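Long-range contacts in UDP-glucose 6-dehydrogenase (Pyrobaculum islandicum, PDB 3VTF), which binds UDP-glucose and probably catalyses its NAD+-dependent, two-step oxidation to UDP-glucuronate: residues Ser25-Gly30 and Val48-Asn53; Ile103-Pro108 and Val142-Pro147; Gly149-Leu154 and Val170-Glu175; Pro174-Glu179 and Leu226-Ser231. All coordinates share one frame; numbering follows the deposited sequence.

Interaction 1 of 4, residues Ser25-Gly30 and Val48-Asn53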
loop_
_atom_site.group_PDB
_atom_site.type_symbol
_atom_site.label_atom_id
_atom_site.label_comp_id
_atom_site.label_asym_id
_atom_site.label_seq_id
_atom_site.Cartn_x
_atom_site.Cartn_y
_atom_site.Cartn_z
ATOM N N SER A 25 22.475 -2.545 28.070
ATOM C CA SER A 25 21.449 -1.974 28.950
ATOM C C SER A 25 20.226 -1.530 28.138
ATOM O O SER A 25 20.344 -1.237 26.954
ATOM C CB SER A 25 22.046 -0.819 29.818
ATOM O OG SER A 25 22.902 0.027 29.088
ATOM N N VAL A 26 19.057 -1.490 28.766
ATOM C CA VAL A 26 17.859 -0.972 28.131
ATOM C C VAL A 26 17.212 0.057 29.060
ATOM O O VAL A 26 17.024 -0.247 30.268
ATOM C CB VAL A 26 16.830 -2.107 27.923
ATOM C CG1 VAL A 26 15.587 -1.537 27.246
ATOM C CG2 VAL A 26 17.477 -3.211 27.073
ATOM N N LEU A 27 16.939 1.272 28.537
ATOM C CA LEU A 27 16.250 2.331 29.337
ATOM C C LEU A 27 14.861 2.501 28.783
ATOM O O LEU A 27 14.681 2.856 27.599
ATOM C CB LEU A 27 17.002 3.669 29.228
ATOM C CG LEU A 27 18.455 3.598 29.721
ATOM C CD1 LEU A 27 18.998 5.040 29.653
ATOM C CD2 LEU A 27 18.469 3.084 31.200
ATOM N N GLY A 28 13.858 2.268 29.629
ATOM C CA GLY A 28 12.488 2.403 29.210
ATOM C C GLY A 28 11.955 0.998 29.062
ATOM O O GLY A 28 12.328 0.246 28.147
ATOM N N LEU A 29 11.052 0.636 29.942
ATOM C CA LEU A 29 10.567 -0.743 29.961
ATOM C C LEU A 29 9.078 -0.824 29.666
ATOM O O LEU A 29 8.406 -1.541 30.368
ATOM C CB LEU A 29 10.940 -1.457 31.278
ATOM C CG LEU A 29 12.472 -1.566 31.546
ATOM C CD1 LEU A 29 12.806 -2.012 32.997
ATOM C CD2 LEU A 29 13.174 -2.475 30.517
ATOM N N GLY A 30 8.586 -0.117 28.616
ATOM C CA GLY A 30 7.258 -0.363 28.046
ATOM C C GLY A 30 7.352 -1.717 27.321
ATOM O O GLY A 30 8.346 -2.492 27.436
ATOM N N VAL A 48 21.105 -5.311 31.513
ATOM C CA VAL A 48 20.699 -4.555 32.678
ATOM C C VAL A 48 19.603 -3.563 32.267
ATOM O O VAL A 48 19.841 -2.668 31.448
ATOM C CB VAL A 48 21.908 -3.782 33.331
ATOM C CG1 VAL A 48 21.417 -3.087 34.603
ATOM C CG2 VAL A 48 23.090 -4.723 33.633
ATOM N N GLY A 49 18.412 -3.693 32.823
ATOM C CA GLY A 49 17.307 -2.810 32.469
ATOM C C GLY A 49 17.064 -1.745 33.505
ATOM O O GLY A 49 17.525 -1.865 34.662
ATOM N N TYR A 50 16.341 -0.710 33.097
ATOM C CA TYR A 50 15.939 0.349 34.048
ATOM C C TYR A 50 14.729 1.014 33.484
ATOM O O TYR A 50 14.623 1.191 32.241
ATOM C CB TYR A 50 17.109 1.340 34.273
ATOM C CG TYR A 50 16.712 2.412 35.239
ATOM C CD1 TYR A 50 16.715 2.156 36.638
ATOM C CD2 TYR A 50 16.230 3.640 34.784
ATOM C CE1 TYR A 50 16.301 3.155 37.547
ATOM C CE2 TYR A 50 15.792 4.636 35.689
ATOM C CZ TYR A 50 15.854 4.355 37.071
ATOM O OH TYR A 50 15.463 5.312 37.985
ATOM N N ASP A 51 13.826 1.446 34.359
ATOM C CA ASP A 51 12.712 2.279 33.972
ATOM C C ASP A 51 12.503 3.389 35.007
ATOM O O ASP A 51 12.829 3.199 36.208
ATOM C CB ASP A 51 11.437 1.430 33.934
ATOM C CG ASP A 51 10.294 2.132 33.281
ATOM O OD1 ASP A 51 10.155 2.016 32.052
ATOM O OD2 ASP A 51 9.476 2.767 33.972
ATOM N N VAL A 52 11.967 4.513 34.572
ATOM C CA VAL A 52 11.704 5.647 35.492
ATOM C C VAL A 52 10.735 5.209 36.635
ATOM O O VAL A 52 10.745 5.786 37.699
ATOM C CB VAL A 52 11.101 6.866 34.712
ATOM C CG1 VAL A 52 9.730 6.502 34.147
ATOM C CG2 VAL A 52 11.022 8.160 35.577
ATOM N N ASN A 53 9.911 4.190 36.411
ATOM C CA ASN A 53 8.898 3.843 37.422
ATOM C C ASN A 53 9.404 2.710 38.322
ATOM O O ASN A 53 9.556 1.607 37.856
ATOM C CB ASN A 53 7.602 3.563 36.699
ATOM C CG ASN A 53 6.449 3.202 37.655
ATOM O OD1 ASN A 53 6.666 2.711 38.759
ATOM N ND2 ASN A 53 5.220 3.474 37.216
#
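The nucleotide-binding beta-alpha-beta unit of a Rossmann fold is held together here, where L29 N, in the glycine-rich turn, donates to D51 OD1 just past the second strand. That bond is short, 2.7 Å, and fairly straight at 162°, and it uses the anti lone pair of OD1. The CG of D51 stands anti to its backbone N (chi1 -168°), which swings the carboxylate over to the turn, while OD2 takes N53 N at 2.9 Å in an Asx turn. Replacing D51 with an alanine would probably leave L29 N without its acceptor and N53 N without the OD2 that closes its Asx turn. D51 is also predicted to bind NAD+, as the acid ending the second strand does in many Rossmann dehydrogenases. Behind it the strands run parallel, with V26 N to V48 O at 3.0 Å, Y50 N to V26 O at 2.9 Å and G28 N to Y50 O at 2.9 Å. L29 lays CG against Y50 O at 3.6 Å, and L27 CD2 reaches Y50 CB at 3.8 Å. Helix 91-96 covers the face bearing S25, L27, V48 and Y50, while L29 packs on L60 of helix 54-61 and F87 of strand 85-87.

Interaction 2 of 4, residues Ile103-Pro108 and Val142-Pro147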
loop_
_atom_site.group_PDB
_atom_site.type_symbol
_atom_site.label_atom_id
_atom_site.label_comp_id
_atom_site.label_asym_id
_atom_site.label_seq_id
_atom_site.Cartn_x
_atom_site.Cartn_y
_atom_site.Cartn_z
ATOM N N ILE A 103 17.886 2.861 23.925
ATOM C CA ILE A 103 16.919 3.789 24.486
ATOM C C ILE A 103 15.588 3.396 23.901
ATOM O O ILE A 103 15.386 3.445 22.645
ATOM C CB ILE A 103 17.275 5.246 24.103
ATOM C CG1 ILE A 103 18.628 5.623 24.763
ATOM C CG2 ILE A 103 16.117 6.235 24.416
ATOM C CD1 ILE A 103 19.128 6.993 24.240
ATOM N N ALA A 104 14.638 3.097 24.799
ATOM C CA ALA A 104 13.321 2.616 24.356
ATOM C C ALA A 104 12.216 3.352 25.059
ATOM O O ALA A 104 11.138 2.801 25.234
ATOM C CB ALA A 104 13.167 1.080 24.592
ATOM N N VAL A 105 12.444 4.614 25.474
ATOM C CA VAL A 105 11.388 5.374 26.178
ATOM C C VAL A 105 10.358 5.896 25.171
ATOM O O VAL A 105 10.553 5.856 23.917
ATOM C CB VAL A 105 12.027 6.555 26.929
ATOM C CG1 VAL A 105 12.988 5.948 27.933
ATOM C CG2 VAL A 105 12.879 7.425 25.955
ATOM N N GLY A 106 9.226 6.365 25.690
ATOM C CA GLY A 106 8.151 6.773 24.747
ATOM C C GLY A 106 8.429 8.052 23.938
ATOM O O GLY A 106 9.344 8.884 24.256
ATOM N N THR A 107 7.738 8.212 22.830
ATOM C CA THR A 107 7.774 9.460 22.077
ATOM C C THR A 107 6.269 9.790 21.825
ATOM O O THR A 107 5.780 9.746 20.639
ATOM C CB THR A 107 8.526 9.398 20.695
ATOM O OG1 THR A 107 8.185 8.159 20.021
ATOM C CG2 THR A 107 10.107 9.400 20.938
ATOM N N PRO A 108 5.542 10.191 22.888
ATOM C CA PRO A 108 4.143 10.594 22.684
ATOM C C PRO A 108 3.962 11.848 21.872
ATOM O O PRO A 108 4.946 12.575 21.608
ATOM C CB PRO A 108 3.588 10.791 24.161
ATOM C CG PRO A 108 4.792 11.230 24.903
ATOM C CD PRO A 108 5.999 10.469 24.255
ATOM N N VAL A 142 19.226 3.994 19.556
ATOM C CA VAL A 142 17.903 4.555 19.730
ATOM C C VAL A 142 16.862 3.539 19.157
ATOM O O VAL A 142 16.847 3.321 17.912
ATOM C CB VAL A 142 17.764 5.905 18.971
ATOM C CG1 VAL A 142 16.349 6.492 19.225
ATOM C CG2 VAL A 142 18.871 6.949 19.357
ATOM N N LYS A 143 16.047 2.949 20.042
ATOM C CA LYS A 143 14.940 2.050 19.571
ATOM C C LYS A 143 13.629 2.849 19.469
ATOM O O LYS A 143 12.787 2.518 18.700
ATOM C CB LYS A 143 14.713 0.939 20.586
ATOM C CG LYS A 143 15.766 -0.147 20.567
ATOM C CD LYS A 143 15.829 -0.819 19.227
ATOM C CE LYS A 143 14.760 -1.842 19.035
ATOM N NZ LYS A 143 15.206 -2.640 17.796
ATOM N N SER A 144 13.469 3.883 20.325
ATOM C CA SER A 144 12.391 4.860 20.266
ATOM C C SER A 144 12.127 5.304 18.834
ATOM O O SER A 144 13.063 5.518 18.113
ATOM C CB SER A 144 12.732 6.101 21.184
ATOM O OG SER A 144 12.949 5.589 22.514
ATOM N N THR A 145 10.844 5.506 18.471
ATOM C CA THR A 145 10.460 6.095 17.240
ATOM C C THR A 145 10.684 7.585 17.272
ATOM O O THR A 145 10.007 8.288 18.039
ATOM C CB THR A 145 8.946 5.755 16.937
ATOM O OG1 THR A 145 8.876 4.303 16.856
ATOM C CG2 THR A 145 8.578 6.354 15.541
ATOM N N VAL A 146 11.672 8.048 16.503
ATOM C CA VAL A 146 12.092 9.421 16.588
ATOM C C VAL A 146 12.203 9.948 15.163
ATOM O O VAL A 146 12.560 9.225 14.197
ATOM C CB VAL A 146 13.473 9.583 17.265
ATOM C CG1 VAL A 146 13.454 9.286 18.747
ATOM C CG2 VAL A 146 14.560 8.669 16.556
ATOM N N PRO A 147 11.929 11.232 14.979
ATOM C CA PRO A 147 12.045 11.782 13.630
ATOM C C PRO A 147 13.489 11.677 13.094
ATOM O O PRO A 147 14.442 11.684 13.865
ATOM C CB PRO A 147 11.652 13.253 13.803
ATOM C CG PRO A 147 10.842 13.333 15.126
ATOM C CD PRO A 147 11.377 12.158 15.981
HETATM O O HOH W 1 9.133 5.542 20.967
#
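S144 turns its hydroxyl back beside its own backbone N (chi1 -57°), bringing OG to V105 O, whereas T107 tucks OG1 between its backbone N and carbonyl carbon (chi1 41°), a rotamer that points it at T145 O. Each hydroxyl thus reaches across to a main-chain carbonyl of the other loop. S144 OG donates to V105 O at 2.8 Å and T107 OG1 to T145 O at 2.7 Å, both in the carbonyl plane and on a lone pair. Between the two bonds sits a water that donates to T107 OG1 at 2.9 Å and more distantly to V105 O, and accepts from T145 N at 3.0 Å, giving that buried amide a partner. Nearer the strands, I103 O is gripped twice, by K143 N at 2.7 Å and S144 N at 3.0 Å, as the parallel pairing of I103 with V142 gives way to loop. The methyl of T107, CG2, meets V146 CG1 at 4.0 Å, the two side chains nearly perpendicular. K143 bends away from this loop and its NZ comes near N173 O, a doubtful bond because CD is closer still, while T107 O receives K287 NZ. Loops at the carboxyl ends of neighbouring parallel strands are where Rossmann domains bind their dinucleotide, and T107 and T145 are both predicted NAD+ contacts.

Interaction 3 of 4, residues Gly149-Leu154 and Val170-Glu175. With UPG (uridine-5'-diphosphate-glucose), chain B.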
loop_
_atom_site.group_PDB
_atom_site.type_symbol
_atom_site.label_atom_id
_atom_site.label_comp_id
_atom_site.label_asym_id
_atom_site.label_seq_id
_atom_site.Cartn_x
_atom_site.Cartn_y
_atom_site.Cartn_z
ATOM N N GLY A 149 17.098 12.322 11.957
ATOM C CA GLY A 149 17.996 13.395 12.382
ATOM C C GLY A 149 18.130 13.359 13.867
ATOM O O GLY A 149 19.108 13.930 14.378
ATOM N N THR A 150 17.215 12.681 14.600
ATOM C CA THR A 150 17.278 12.769 16.085
ATOM C C THR A 150 18.515 12.056 16.656
ATOM O O THR A 150 19.110 12.509 17.668
ATOM C CB THR A 150 16.007 12.097 16.713
ATOM O OG1 THR A 150 14.873 12.829 16.265
ATOM C CG2 THR A 150 15.985 12.093 18.231
ATOM N N THR A 151 18.897 10.928 16.059
ATOM C CA THR A 151 19.997 10.081 16.597
ATOM C C THR A 151 21.353 10.829 16.549
ATOM O O THR A 151 22.042 10.931 17.590
ATOM C CB THR A 151 20.108 8.721 15.879
ATOM O OG1 THR A 151 18.870 7.981 16.107
ATOM C CG2 THR A 151 21.288 7.867 16.448
ATOM N N GLU A 152 21.689 11.394 15.401
ATOM C CA GLU A 152 22.990 12.045 15.262
ATOM C C GLU A 152 22.876 13.479 15.705
ATOM O O GLU A 152 23.897 14.144 15.844
ATOM C CB GLU A 152 23.410 12.036 13.781
ATOM C CG GLU A 152 23.828 10.614 13.440
ATOM C CD GLU A 152 24.180 10.540 11.990
ATOM O OE1 GLU A 152 23.277 10.898 11.204
ATOM O OE2 GLU A 152 25.314 10.136 11.690
ATOM N N GLY A 153 21.639 13.987 15.850
ATOM C CA GLY A 153 21.459 15.377 16.331
ATOM C C GLY A 153 21.236 15.450 17.819
ATOM O O GLY A 153 22.185 15.297 18.589
ATOM N N LEU A 154 19.971 15.564 18.231
ATOM C CA LEU A 154 19.643 15.680 19.625
ATOM C C LEU A 154 20.348 14.640 20.540
ATOM O O LEU A 154 20.920 14.999 21.565
ATOM C CB LEU A 154 18.107 15.549 19.792
ATOM C CG LEU A 154 17.619 15.270 21.232
ATOM C CD1 LEU A 154 17.987 16.455 22.105
ATOM C CD2 LEU A 154 16.133 15.064 21.324
ATOM N N VAL A 170 26.846 6.141 18.029
ATOM C CA VAL A 170 25.371 6.216 18.102
ATOM C C VAL A 170 24.894 5.318 16.943
ATOM O O VAL A 170 25.637 5.053 15.958
ATOM C CB VAL A 170 24.774 7.630 17.926
ATOM C CG1 VAL A 170 25.232 8.549 19.082
ATOM C CG2 VAL A 170 25.178 8.255 16.565
ATOM N N ALA A 171 23.643 4.877 17.035
ATOM C CA ALA A 171 23.037 4.145 15.972
ATOM C C ALA A 171 21.524 4.231 16.147
ATOM O O ALA A 171 21.028 4.169 17.293
ATOM C CB ALA A 171 23.447 2.655 16.004
ATOM N N SER A 172 20.813 4.248 15.040
ATOM C CA SER A 172 19.346 4.128 15.062
ATOM C C SER A 172 19.113 2.614 14.726
ATOM O O SER A 172 19.730 2.063 13.814
ATOM C CB SER A 172 18.792 4.990 13.917
ATOM O OG SER A 172 17.439 4.616 13.648
ATOM N N ASN A 173 18.268 1.958 15.503
ATOM C CA ASN A 173 17.959 0.536 15.289
ATOM C C ASN A 173 16.454 0.432 15.580
ATOM O O ASN A 173 15.994 0.133 16.723
ATOM C CB ASN A 173 18.816 -0.329 16.274
ATOM C CG ASN A 173 18.465 -1.822 16.207
ATOM O OD1 ASN A 173 18.076 -2.397 15.113
ATOM N ND2 ASN A 173 18.529 -2.451 17.343
ATOM N N PRO A 174 15.647 0.803 14.579
ATOM C CA PRO A 174 14.244 0.906 14.887
ATOM C C PRO A 174 13.632 -0.440 15.230
ATOM O O PRO A 174 14.243 -1.522 14.949
ATOM C CB PRO A 174 13.616 1.428 13.572
ATOM C CG PRO A 174 14.653 1.257 12.514
ATOM C CD PRO A 174 15.988 1.349 13.235
ATOM N N GLU A 175 12.476 -0.369 15.851
ATOM C CA GLU A 175 11.819 -1.634 16.265
ATOM C C GLU A 175 10.505 -1.772 15.542
ATOM O O GLU A 175 9.949 -0.768 15.085
ATOM C CB GLU A 175 11.647 -1.657 17.770
ATOM C CG GLU A 175 10.887 -0.437 18.261
ATOM C CD GLU A 175 9.411 -0.618 18.092
ATOM O OE1 GLU A 175 8.924 -1.822 18.050
ATOM O OE2 GLU A 175 8.725 0.409 18.003
HETATM N N1 UPG B . -6.018 -2.493 12.262
HETATM C C2 UPG B . -7.093 -2.261 11.354
HETATM N N3 UPG B . -7.150 -2.970 10.225
HETATM C C4 UPG B . -6.135 -3.862 9.913
HETATM C C5 UPG B . -5.017 -4.106 10.785
HETATM C C6 UPG B . -4.986 -3.337 11.966
HETATM O O2 UPG B . -8.014 -1.420 11.606
HETATM O O4 UPG B . -6.202 -4.478 8.797
HETATM C C1C UPG B . -6.030 -1.638 13.473
HETATM C C2C UPG B . -5.939 -2.503 14.715
HETATM O O2C UPG B . -7.222 -2.890 15.201
HETATM C C3C UPG B . -5.230 -1.562 15.714
HETATM C C4C UPG B . -4.309 -0.712 14.838
HETATM O O4C UPG B . -4.762 -0.942 13.486
HETATM O O3C UPG B . -6.202 -0.629 16.256
HETATM C C5C UPG B . -2.820 -1.120 14.930
HETATM O O5C UPG B . -2.761 -2.551 14.905
HETATM P PA UPG B . -1.264 -3.320 15.018
HETATM O O1A UPG B . -0.369 -2.954 13.791
HETATM O O2A UPG B . -1.516 -4.783 15.463
HETATM O O3A UPG B . -0.790 -2.698 16.426
HETATM P PB UPG B . 0.672 -2.182 16.965
HETATM O O1B UPG B . 1.047 -3.052 18.137
HETATM O O2B UPG B . 0.216 -0.727 17.241
HETATM O O3B UPG B . 1.818 -2.409 15.880
HETATM C "C1'" UPG B . 2.258 -1.315 15.018
HETATM C "C2'" UPG B . 2.980 -1.943 13.846
HETATM C "C3'" UPG B . 4.323 -2.515 14.359
HETATM C "C4'" UPG B . 5.102 -1.356 15.024
HETATM C "C5'" UPG B . 4.286 -0.894 16.297
HETATM C "C6'" UPG B . 4.866 0.298 17.091
HETATM O "O2'" UPG B . 2.034 -3.040 13.540
HETATM O "O3'" UPG B . 5.014 -3.022 13.235
HETATM O "O4'" UPG B . 6.351 -1.906 15.498
HETATM O "O5'" UPG B . 3.067 -0.361 15.706
HETATM O "O6'" UPG B . 5.616 1.160 16.202
#
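T151 lays its methyl over the backbone of the neighbouring strand, CG2 lying 3.7 Å from A171 C and 3.8 Å from V170 CB. The methyl gets there because it stands anti to the backbone N, which leaves OG1 on the other branch, beside that N (chi1 -63°). From there OG1 passes S172 CB at 3.7 Å, but its polar partner is E225 OE2 of helix 221-251. The V170 isopropyl group lies against the threonine methyl, the two side chains running antiparallel alongside one another, and V170 CG2 goes on to touch E152 CG at 4.1 Å. Here helix 151-160 rests on strand 169-172, the last step of a beta-alpha-beta crossover from strand 139-142, whose V142 also packs on T151. S172, in turn, leans on A224 and E225 of helix 221-251. Farther along the same segment E175 enters the UDP-glucose pocket, its OE1 3.6 Å from the sugar O4'.

Interaction 4 of 4, residues Pro174-Glu179 and Leu226-Ser231. With UPG (uridine-5'-diphosphate-glucose), chain B.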
loop_
_atom_site.group_PDB
_atom_site.type_symbol
_atom_site.label_atom_id
_atom_site.label_comp_id
_atom_site.label_asym_id
_atom_site.label_seq_id
_atom_site.Cartn_x
_atom_site.Cartn_y
_atom_site.Cartn_z
ATOM N N PRO A 174 15.647 0.803 14.579
ATOM C CA PRO A 174 14.244 0.906 14.887
ATOM C C PRO A 174 13.632 -0.440 15.230
ATOM O O PRO A 174 14.243 -1.522 14.949
ATOM C CB PRO A 174 13.616 1.428 13.572
ATOM C CG PRO A 174 14.653 1.257 12.514
ATOM C CD PRO A 174 15.988 1.349 13.235
ATOM N N GLU A 175 12.476 -0.369 15.851
ATOM C CA GLU A 175 11.819 -1.634 16.265
ATOM C C GLU A 175 10.505 -1.772 15.542
ATOM O O GLU A 175 9.949 -0.768 15.085
ATOM C CB GLU A 175 11.647 -1.657 17.770
ATOM C CG GLU A 175 10.887 -0.437 18.261
ATOM C CD GLU A 175 9.411 -0.618 18.092
ATOM O OE1 GLU A 175 8.924 -1.822 18.050
ATOM O OE2 GLU A 175 8.725 0.409 18.003
ATOM N N PHE A 176 10.105 -3.012 15.295
ATOM C CA PHE A 176 8.978 -3.303 14.469
ATOM C C PHE A 176 8.053 -4.299 15.146
ATOM O O PHE A 176 7.169 -4.860 14.460
ATOM C CB PHE A 176 9.478 -3.887 13.142
ATOM C CG PHE A 176 10.331 -2.929 12.343
ATOM C CD1 PHE A 176 9.762 -1.793 11.731
ATOM C CD2 PHE A 176 11.708 -3.127 12.254
ATOM C CE1 PHE A 176 10.545 -0.883 10.997
ATOM C CE2 PHE A 176 12.497 -2.238 11.499
ATOM C CZ PHE A 176 11.909 -1.100 10.908
ATOM N N LEU A 177 8.200 -4.439 16.469
ATOM C CA LEU A 177 7.438 -5.367 17.276
ATOM C C LEU A 177 5.950 -4.975 17.205
ATOM O O LEU A 177 5.621 -3.821 17.401
ATOM C CB LEU A 177 7.877 -5.236 18.774
ATOM C CG LEU A 177 9.391 -5.590 19.022
ATOM C CD1 LEU A 177 9.533 -5.841 20.507
ATOM C CD2 LEU A 177 9.882 -6.822 18.214
ATOM N N ARG A 178 5.051 -5.944 17.071
ATOM C CA ARG A 178 3.619 -5.647 17.324
ATOM C C ARG A 178 3.192 -6.129 18.691
ATOM O O ARG A 178 3.545 -7.255 19.156
ATOM C CB ARG A 178 2.684 -6.249 16.260
ATOM C CG ARG A 178 3.262 -6.162 14.886
ATOM C CD ARG A 178 2.359 -6.859 13.888
ATOM N NE ARG A 178 2.432 -8.312 13.953
ATOM C CZ ARG A 178 3.417 -9.058 13.477
ATOM N NH1 ARG A 178 4.472 -8.513 12.878
ATOM N NH2 ARG A 178 3.337 -10.376 13.608
ATOM N N GLU A 179 2.389 -5.306 19.339
ATOM C CA GLU A 179 1.808 -5.742 20.587
ATOM C C GLU A 179 0.980 -6.983 20.330
ATOM O O GLU A 179 0.337 -7.113 19.249
ATOM C CB GLU A 179 0.913 -4.671 21.153
ATOM C CG GLU A 179 1.507 -3.889 22.279
ATOM C CD GLU A 179 0.449 -3.021 22.981
ATOM O OE1 GLU A 179 -0.383 -3.541 23.785
ATOM O OE2 GLU A 179 0.504 -1.830 22.722
ATOM N N LEU A 226 13.899 7.076 8.991
ATOM C CA LEU A 226 12.797 7.244 7.994
ATOM C C LEU A 226 12.088 5.895 7.647
ATOM O O LEU A 226 10.826 5.827 7.453
ATOM C CB LEU A 226 13.342 7.853 6.721
ATOM C CG LEU A 226 12.274 8.251 5.654
ATOM C CD1 LEU A 226 11.280 9.149 6.324
ATOM C CD2 LEU A 226 12.952 8.991 4.542
ATOM N N VAL A 227 12.843 4.788 7.667
ATOM C CA VAL A 227 12.214 3.468 7.426
ATOM C C VAL A 227 11.121 3.208 8.399
ATOM O O VAL A 227 10.061 2.678 8.055
ATOM C CB VAL A 227 13.269 2.298 7.545
ATOM C CG1 VAL A 227 12.577 0.946 7.541
ATOM C CG2 VAL A 227 14.259 2.333 6.379
ATOM N N LYS A 228 11.328 3.568 9.671
ATOM C CA LYS A 228 10.322 3.298 10.657
ATOM C C LYS A 228 9.028 4.078 10.390
ATOM O O LYS A 228 7.856 3.510 10.548
ATOM C CB LYS A 228 10.852 3.691 12.027
ATOM C CG LYS A 228 9.890 3.516 13.196
ATOM C CD LYS A 228 9.213 2.141 13.166
ATOM C CE LYS A 228 8.341 1.972 14.400
ATOM N NZ LYS A 228 7.467 0.774 14.204
ATOM N N TYR A 229 9.175 5.366 10.073
ATOM C CA TYR A 229 7.911 6.156 9.808
ATOM C C TYR A 229 7.264 5.693 8.475
ATOM O O TYR A 229 6.046 5.565 8.352
ATOM C CB TYR A 229 8.242 7.676 9.639
ATOM C CG TYR A 229 8.319 8.339 11.017
ATOM C CD1 TYR A 229 7.160 8.597 11.745
ATOM C CD2 TYR A 229 9.603 8.584 11.632
ATOM C CE1 TYR A 229 7.220 9.157 13.047
ATOM C CE2 TYR A 229 9.702 9.112 12.941
ATOM C CZ TYR A 229 8.522 9.443 13.614
ATOM O OH TYR A 229 8.613 10.008 14.861
ATOM N N ALA A 230 8.091 5.443 7.464
ATOM C CA ALA A 230 7.548 5.012 6.177
ATOM C C ALA A 230 6.803 3.680 6.330
ATOM O O ALA A 230 5.737 3.498 5.692
ATOM C CB ALA A 230 8.606 4.962 5.104
ATOM N N SER A 231 7.331 2.766 7.145
ATOM C CA SER A 231 6.642 1.522 7.385
ATOM C C SER A 231 5.329 1.740 8.151
ATOM O O SER A 231 4.312 1.154 7.792
ATOM C CB SER A 231 7.516 0.491 8.144
ATOM O OG SER A 231 8.728 0.319 7.355
HETATM N N1 UPG B . -6.018 -2.493 12.262
HETATM C C2 UPG B . -7.093 -2.261 11.354
HETATM N N3 UPG B . -7.150 -2.970 10.225
HETATM C C4 UPG B . -6.135 -3.862 9.913
HETATM C C5 UPG B . -5.017 -4.106 10.785
HETATM C C6 UPG B . -4.986 -3.337 11.966
HETATM O O2 UPG B . -8.014 -1.420 11.606
HETATM O O4 UPG B . -6.202 -4.478 8.797
HETATM C C1C UPG B . -6.030 -1.638 13.473
HETATM C C2C UPG B . -5.939 -2.503 14.715
HETATM O O2C UPG B . -7.222 -2.890 15.201
HETATM C C3C UPG B . -5.230 -1.562 15.714
HETATM C C4C UPG B . -4.309 -0.712 14.838
HETATM O O4C UPG B . -4.762 -0.942 13.486
HETATM O O3C UPG B . -6.202 -0.629 16.256
HETATM C C5C UPG B . -2.820 -1.120 14.930
HETATM O O5C UPG B . -2.761 -2.551 14.905
HETATM P PA UPG B . -1.264 -3.320 15.018
HETATM O O1A UPG B . -0.369 -2.954 13.791
HETATM O O2A UPG B . -1.516 -4.783 15.463
HETATM O O3A UPG B . -0.790 -2.698 16.426
HETATM P PB UPG B . 0.672 -2.182 16.965
HETATM O O1B UPG B . 1.047 -3.052 18.137
HETATM O O2B UPG B . 0.216 -0.727 17.241
HETATM O O3B UPG B . 1.818 -2.409 15.880
HETATM C "C1'" UPG B . 2.258 -1.315 15.018
HETATM C "C2'" UPG B . 2.980 -1.943 13.846
HETATM C "C3'" UPG B . 4.323 -2.515 14.359
HETATM C "C4'" UPG B . 5.102 -1.356 15.024
HETATM C "C5'" UPG B . 4.286 -0.894 16.297
HETATM C "C6'" UPG B . 4.866 0.298 17.091
HETATM O "O2'" UPG B . 2.034 -3.040 13.540
HETATM O "O3'" UPG B . 5.014 -3.022 13.235
HETATM O "O4'" UPG B . 6.351 -1.906 15.498
HETATM O "O5'" UPG B . 3.067 -0.361 15.706
HETATM O "O6'" UPG B . 5.616 1.160 16.202
#
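K228 leaves its helix with CB against P174 CB at 3.9 Å, and its chain then follows the loop toward the sugar. With CG anti to the backbone N (chi1 178°) and a bend at chi2, CD comes to F176 CE1 at 4.0 Å, the lysine chain running alongside the phenylalanine but pointing the other way. CE lies 3.2 Å from E175 O, and at the tip NZ donates to that same E175 O at 3.1 Å, in the carbonyl plane, and to the glucose O6' at 2.8 Å; N232 OD1 is a further partner. Helix 221-251 thus closes one side of the UDP-glucose pocket, and the loop after strand 169-172 supplies main-chain ligands: F176 O accepts from O3', L177 O accepts from O4' at 2.8 Å, and E179 N donates to phosphate oxygen O1B. Were K228 an alanine, E175 O and the glucose O6' would probably lose this donor and a gap would open beside the F176 ring. E175 OE1, for its part, takes L177 N at 3.1 Å, a bond from the side chain to the backbone N two residues on, which braces the loop. The far end of the F176 ring meets V227 CG1, while R191 makes a cation-pi contact with that ring.

In the fold
Along the chain the contacts follow in series, interaction 1, then 2, then 3, with interaction 4 overlapping interaction 3 at P174 and E175. The first three belong to one mixed sheet of the NAD-binding domain. Interaction 1 lies about 13 Å, centre to centre, from interaction 2, joined through L27 O and A104 N; interaction 2 lies about 9 Å from interaction 3, again between centres, where V142 pairs with A171 and N173. Interaction 4 leaves the sheet and carries its loop onto helix 221-251. In this way a predicted NAD+ site and an observed UDP-glucose site share neighbouring loops, with T145 beside K228, illustrating how adjacent strand ends can build adjoining cofactor and substrate pockets.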